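Local coordinates for penaeus monodon metallodensovirus major capsid protein (Penaeus monodon metallodensovirus, PDB 6WH7) that forms, as sixty copies, the icosahedral capsid of a shrimp densovirus, the shell that would enclose the viral genome, at residues G307-N312 against L318-D323; K108-L113 against K117-T122. All coordinates share one frame; numbering follows the deposited sequence.

In the fold
Two short-range contacts of one capsid chain illustrate how chemistry follows position in a jelly-roll protein. Both are buried in the assembly, but interaction 2 lies about 15 Å from the chain centre and interaction 1 about 32 Å, measured from their own centres. Interaction 2 sets helix 108-113 against strand 118-135 of the barrel, joining them through rings and an aliphatic branch. Interaction 1 brings the loop before helix 312-318 against that helix's end and the following loop, beyond strand 287-302, where a side-chain amide bonds to a backbone carbonyl. Lys117 connects the two regions, its NZ forming a salt bridge with Asp323 OD2 at 2.6 Å, and both contacts also meet a second subunit.

Interaction 1. Residues G307-N312 against L318-D323; sequences GVQGIN and LNPAND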
loop_
_atom_site.group_PDB
_atom_site.type_symbol
_atom_site.label_atom_id
_atom_site.label_comp_id
_atom_site.label_asym_id
_atom_site.label_seq_id
_atom_site.Cartn_x
_atom_site.Cartn_y
_atom_site.Cartn_z
ATOM N N GLY A 307 88.728 31.255 -5.367
ATOM C CA GLY A 307 89.491 31.746 -4.253
ATOM C C GLY A 307 90.891 32.141 -4.647
ATOM O O GLY A 307 91.251 32.239 -5.820
ATOM N N VAL A 308 91.702 32.377 -3.617
ATOM C CA VAL A 308 93.086 32.754 -3.836
ATOM C C VAL A 308 93.854 31.624 -4.493
ATOM O O VAL A 308 94.861 31.866 -5.158
ATOM C CB VAL A 308 93.717 33.178 -2.500
ATOM C CG1 VAL A 308 95.152 33.608 -2.685
ATOM C CG2 VAL A 308 92.907 34.278 -1.887
ATOM N N GLN A 309 93.378 30.389 -4.356
ATOM C CA GLN A 309 94.029 29.266 -5.012
ATOM C C GLN A 309 94.092 29.454 -6.518
ATOM O O GLN A 309 95.033 28.980 -7.162
ATOM C CB GLN A 309 93.287 27.980 -4.682
ATOM C CG GLN A 309 94.003 26.734 -5.108
ATOM C CD GLN A 309 93.267 25.502 -4.689
ATOM O OE1 GLN A 309 92.194 25.582 -4.106
ATOM N NE2 GLN A 309 93.856 24.352 -4.934
ATOM N N GLY A 310 93.114 30.145 -7.095
ATOM C CA GLY A 310 93.059 30.333 -8.528
ATOM C C GLY A 310 93.613 31.652 -9.016
ATOM O O GLY A 310 93.308 32.078 -10.128
ATOM N N ILE A 311 94.419 32.310 -8.204
ATOM C CA ILE A 311 95.095 33.531 -8.621
ATOM C C ILE A 311 96.338 33.163 -9.415
ATOM O O ILE A 311 97.068 32.241 -9.047
ATOM C CB ILE A 311 95.440 34.394 -7.395
ATOM C CG1 ILE A 311 94.167 34.838 -6.686
ATOM C CG2 ILE A 311 96.278 35.577 -7.782
ATOM C CD1 ILE A 311 93.247 35.639 -7.553
ATOM N N ASN A 312 96.585 33.893 -10.506
ATOM C CA ASN A 312 97.665 33.545 -11.428
ATOM C C ASN A 312 98.996 33.343 -10.715
ATOM O O ASN A 312 99.686 32.344 -10.942
ATOM C CB ASN A 312 97.806 34.622 -12.502
ATOM C CG ASN A 312 96.734 34.537 -13.561
ATOM O OD1 ASN A 312 96.177 33.478 -13.807
ATOM N ND2 ASN A 312 96.444 35.660 -14.202
ATOM N N LEU A 318 99.948 26.871 -5.443
ATOM C CA LEU A 318 98.783 26.293 -4.794
ATOM C C LEU A 318 97.970 25.388 -5.703
ATOM O O LEU A 318 96.892 24.945 -5.302
ATOM C CB LEU A 318 97.892 27.399 -4.242
ATOM C CG LEU A 318 98.181 27.882 -2.825
ATOM C CD1 LEU A 318 99.575 28.433 -2.689
ATOM C CD2 LEU A 318 97.192 28.958 -2.520
ATOM N N ASN A 319 98.434 25.132 -6.919
ATOM C CA ASN A 319 97.790 24.137 -7.757
ATOM C C ASN A 319 97.691 22.821 -6.994
ATOM O O ASN A 319 98.683 22.383 -6.398
ATOM C CB ASN A 319 98.575 23.923 -9.049
ATOM C CG ASN A 319 97.813 23.097 -10.057
ATOM O OD1 ASN A 319 96.594 23.189 -10.152
ATOM N ND2 ASN A 319 98.525 22.264 -10.798
ATOM N N PRO A 320 96.526 22.179 -6.968
ATOM C CA PRO A 320 96.406 20.915 -6.243
ATOM C C PRO A 320 97.309 19.853 -6.836
ATOM O O PRO A 320 97.439 19.733 -8.052
ATOM C CB PRO A 320 94.933 20.554 -6.420
ATOM C CG PRO A 320 94.268 21.813 -6.681
ATOM C CD PRO A 320 95.223 22.643 -7.456
ATOM N N ALA A 321 97.946 19.085 -5.962
ATOM C CA ALA A 321 98.706 17.943 -6.433
ATOM C C ALA A 321 97.811 16.778 -6.806
ATOM O O ALA A 321 98.237 15.913 -7.576
ATOM C CB ALA A 321 99.715 17.501 -5.380
ATOM N N ASN A 322 96.583 16.746 -6.310
ATOM C CA ASN A 322 95.666 15.668 -6.639
ATOM C C ASN A 322 94.951 15.900 -7.951
ATOM O O ASN A 322 94.027 15.152 -8.276
ATOM C CB ASN A 322 94.660 15.439 -5.511
ATOM C CG ASN A 322 93.746 16.609 -5.289
ATOM O OD1 ASN A 322 93.961 17.686 -5.820
ATOM N ND2 ASN A 322 92.727 16.408 -4.471
ATOM N N ASP A 323 95.316 16.952 -8.686
ATOM C CA ASP A 323 94.950 17.020 -10.093
ATOM C C ASP A 323 95.371 15.762 -10.823
ATOM O O ASP A 323 94.687 15.322 -11.750
ATOM C CB ASP A 323 95.589 18.236 -10.755
ATOM C CG ASP A 323 94.966 19.527 -10.313
ATOM O OD1 ASP A 323 93.875 19.492 -9.713
ATOM O OD2 ASP A 323 95.562 20.585 -10.579
#
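Gln309 reaches from the loop ahead of helix 312-318 to Leu318 and Pro320 at that helix's far end. The approach begins at Gly307, whose positive phi lets the chain turn after strand 287-302, and its carbonyl accepts a bond from Gly310 N. Val308, in a short 3-10 segment, packs on Tyr94 of a second subunit. Gln309 then carries the contact. With CG anti to the backbone N (chi1 -170°) and the remaining chain extended, the side chain runs straight out, laying its CG 4.0 Å from Leu318 CB. From the opposing segment Leu318 contributes a branch as well, its CD2 resting 4.0 Å from Gln309 CA. At the end of the glutamine, NE2 donates to Leu318 O at 3.1 Å. The bond is somewhat bent (N-H...O 144°), with the carbonyl oxygen 21° out of the glutamine's amide plane, although the donor lies almost in line with the C=O bond. The same nitrogen meets CG and CD of the Pro320 ring, so the proline lies beside the amide just after the helix ends. A second, weak bond goes from NE2 to Gln164 O of a third subunit, which leaves this amide shared between an intrachain and an intersubunit carbonyl. Beyond Gln309 the chain turns again: Ile311 N bonds to Val308 O at 3.1 Å, and Ile311 packs on Leu66 of the second subunit. Asn312 donates through ND2 to Asn104 OD1 and Ser111 OG of that same neighbour. Here a side-chain-to-backbone bond closes a loop-helix-loop excursion that follows the last strand of the parvoviral jelly roll and is wedged between neighbouring capsid subunits.

Interaction 2. Residues K108-L113 against K117-T122; sequences KNYSML and KAHRPT
His119 is the centre of this contact, its imidazole met by Tyr110 and Leu113 from helix 108-113. The histidine's CB points to the helix, and chi1 of 61° sets CG between the backbone N and the carbonyl carbon, with CD2 near Leu113 O. Tyr110 turns an edge to the face of this imidazole in a T-shaped pair: the centroids are 5.8 Å apart and the planes stand at 72°. The phenol's far end makes the nearest approach, with OH 4.0 Å from His119 CE1. No hydrogen bond joins the two rings; their polar atoms look elsewhere, His119 NE2 bonding to Ser232 O and Tyr110 OH to Tyr234 N. Both rings thus have a backbone partner in the 232-234 region, and Tyr110 also makes an edge-to-face pair with the ring of Tyr234.

The surroundings are those of the eight-stranded jelly roll common to parvoviral capsid proteins. Strand 118-135 pairs antiparallel with 287-302, and Lys117 and Ala118 together oppose Arg302 in a classic beta bulge just before the histidine. Helix 108-113 comes between strands 79-83 and 118-135, the second and third strands of the barrel, probably as the counterpart of the alpha-A helix of other parvoviruses.

Leu113 covers the root of the imidazole. Its CB comes 4.0 Å from His119 CB, and CD2 lies 4.1 Å from that same atom, the two side chains crossing at about a right angle. The leucine backbone takes part too: Leu113 O is 3.5 Å from His119 CD2, tilted obliquely to the ring, a contact of packing. Beyond the histidine, Leu113 rests on Phe299 and Phe301 of strand 287-302 and on Thr62 of strand 59-75, while Tyr110 touches Ile64.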
loop_
_atom_site.group_PDB
_atom_site.type_symbol
_atom_site.label_atom_id
_atom_site.label_comp_id
_atom_site.label_asym_id
_atom_site.label_seq_id
_atom_site.Cartn_x
_atom_site.Cartn_y
_atom_site.Cartn_z
ATOM N N LYS A 108 89.206 27.678 -32.769
ATOM C CA LYS A 108 89.478 28.569 -31.652
ATOM C C LYS A 108 88.841 28.093 -30.359
ATOM O O LYS A 108 89.332 28.442 -29.284
ATOM C CB LYS A 108 89.017 29.984 -31.963
ATOM C CG LYS A 108 89.810 30.633 -33.047
ATOM C CD LYS A 108 89.478 32.078 -33.178
ATOM C CE LYS A 108 90.013 32.827 -31.992
ATOM N NZ LYS A 108 91.489 32.778 -31.930
ATOM N N ASN A 109 87.765 27.313 -30.430
ATOM C CA ASN A 109 87.221 26.734 -29.211
ATOM C C ASN A 109 88.198 25.774 -28.569
ATOM O O ASN A 109 88.161 25.582 -27.352
ATOM C CB ASN A 109 85.905 26.020 -29.483
ATOM C CG ASN A 109 84.757 26.966 -29.596
ATOM O OD1 ASN A 109 84.815 28.082 -29.099
ATOM N ND2 ASN A 109 83.692 26.525 -30.228
ATOM N N TYR A 110 89.072 25.162 -29.355
ATOM C CA TYR A 110 90.035 24.263 -28.748
ATOM C C TYR A 110 91.166 25.031 -28.086
ATOM O O TYR A 110 91.562 24.707 -26.965
ATOM C CB TYR A 110 90.598 23.293 -29.773
ATOM C CG TYR A 110 91.513 22.318 -29.106
ATOM C CD1 TYR A 110 90.994 21.276 -28.369
ATOM C CD2 TYR A 110 92.885 22.459 -29.169
ATOM C CE1 TYR A 110 91.801 20.394 -27.737
ATOM C CE2 TYR A 110 93.707 21.575 -28.537
ATOM C CZ TYR A 110 93.153 20.544 -27.821
ATOM O OH TYR A 110 93.941 19.638 -27.179
ATOM N N SER A 111 91.704 26.044 -28.766
ATOM C CA SER A 111 92.727 26.882 -28.157
ATOM C C SER A 111 92.250 27.481 -26.851
ATOM O O SER A 111 93.070 27.849 -26.005
ATOM C CB SER A 111 93.134 27.990 -29.120
ATOM O OG SER A 111 93.716 27.441 -30.288
ATOM N N MET A 112 90.941 27.597 -26.680
ATOM C CA MET A 112 90.368 28.027 -25.420
ATOM C C MET A 112 90.309 26.903 -24.397
ATOM O O MET A 112 90.581 27.127 -23.215
ATOM C CB MET A 112 88.980 28.583 -25.660
ATOM C CG MET A 112 88.249 28.744 -24.394
ATOM S SD MET A 112 86.749 29.651 -24.586
ATOM C CE MET A 112 86.036 29.258 -23.007
ATOM N N LEU A 113 89.942 25.694 -24.825
ATOM C CA LEU A 113 89.960 24.546 -23.927
ATOM C C LEU A 113 91.304 24.377 -23.247
ATOM O O LEU A 113 91.368 23.813 -22.152
ATOM C CB LEU A 113 89.625 23.275 -24.691
ATOM C CG LEU A 113 88.226 23.185 -25.273
ATOM C CD1 LEU A 113 88.122 21.960 -26.126
ATOM C CD2 LEU A 113 87.221 23.140 -24.168
ATOM N N LYS A 117 91.070 24.676 -16.975
ATOM C CA LYS A 117 91.855 23.779 -16.142
ATOM C C LYS A 117 91.879 22.379 -16.732
ATOM O O LYS A 117 92.934 21.737 -16.788
ATOM C CB LYS A 117 91.314 23.736 -14.721
ATOM C CG LYS A 117 92.234 22.945 -13.839
ATOM C CD LYS A 117 91.796 22.874 -12.423
ATOM C CE LYS A 117 92.716 21.941 -11.693
ATOM N NZ LYS A 117 94.111 22.445 -11.726
ATOM N N ALA A 118 90.730 21.899 -17.189
ATOM C CA ALA A 118 90.588 20.554 -17.711
ATOM C C ALA A 118 89.619 20.569 -18.875
ATOM O O ALA A 118 88.739 21.425 -18.957
ATOM C CB ALA A 118 90.076 19.599 -16.646
ATOM N N HIS A 119 89.789 19.608 -19.775
ATOM C CA HIS A 119 88.872 19.427 -20.885
ATOM C C HIS A 119 88.796 17.948 -21.201
ATOM O O HIS A 119 89.720 17.189 -20.913
ATOM C CB HIS A 119 89.303 20.214 -22.123
ATOM C CG HIS A 119 90.632 19.806 -22.661
ATOM N ND1 HIS A 119 90.801 18.714 -23.477
ATOM C CD2 HIS A 119 91.863 20.332 -22.478
ATOM C CE1 HIS A 119 92.077 18.594 -23.786
ATOM N NE2 HIS A 119 92.744 19.563 -23.192
ATOM N N ARG A 120 87.674 17.542 -21.775
ATOM C CA ARG A 120 87.477 16.148 -22.016
ATOM C C ARG A 120 86.708 15.953 -23.312
ATOM O O ARG A 120 85.756 16.697 -23.571
ATOM C CB ARG A 120 86.739 15.558 -20.815
ATOM C CG ARG A 120 86.449 14.126 -20.890
ATOM C CD ARG A 120 85.981 13.628 -19.560
ATOM N NE ARG A 120 84.773 14.257 -19.071
ATOM C CZ ARG A 120 84.339 14.110 -17.831
ATOM N NH1 ARG A 120 85.021 13.356 -16.990
ATOM N NH2 ARG A 120 83.227 14.702 -17.436
ATOM N N PRO A 121 87.084 14.969 -24.132
ATOM C CA PRO A 121 86.527 14.892 -25.489
ATOM C C PRO A 121 85.087 14.421 -25.592
ATOM O O PRO A 121 84.454 14.736 -26.601
ATOM C CB PRO A 121 87.477 13.916 -26.188
ATOM C CG PRO A 121 88.730 14.055 -25.462
ATOM C CD PRO A 121 88.339 14.216 -24.035
ATOM N N THR A 122 84.579 13.618 -24.657
ATOM C CA THR A 122 83.222 13.061 -24.708
ATOM C C THR A 122 82.832 12.561 -26.096
ATOM O O THR A 122 83.610 11.856 -26.738
ATOM C CB THR A 122 82.181 14.060 -24.211
ATOM O OG1 THR A 122 82.148 15.196 -25.066
ATOM C CG2 THR A 122 82.531 14.510 -22.830
#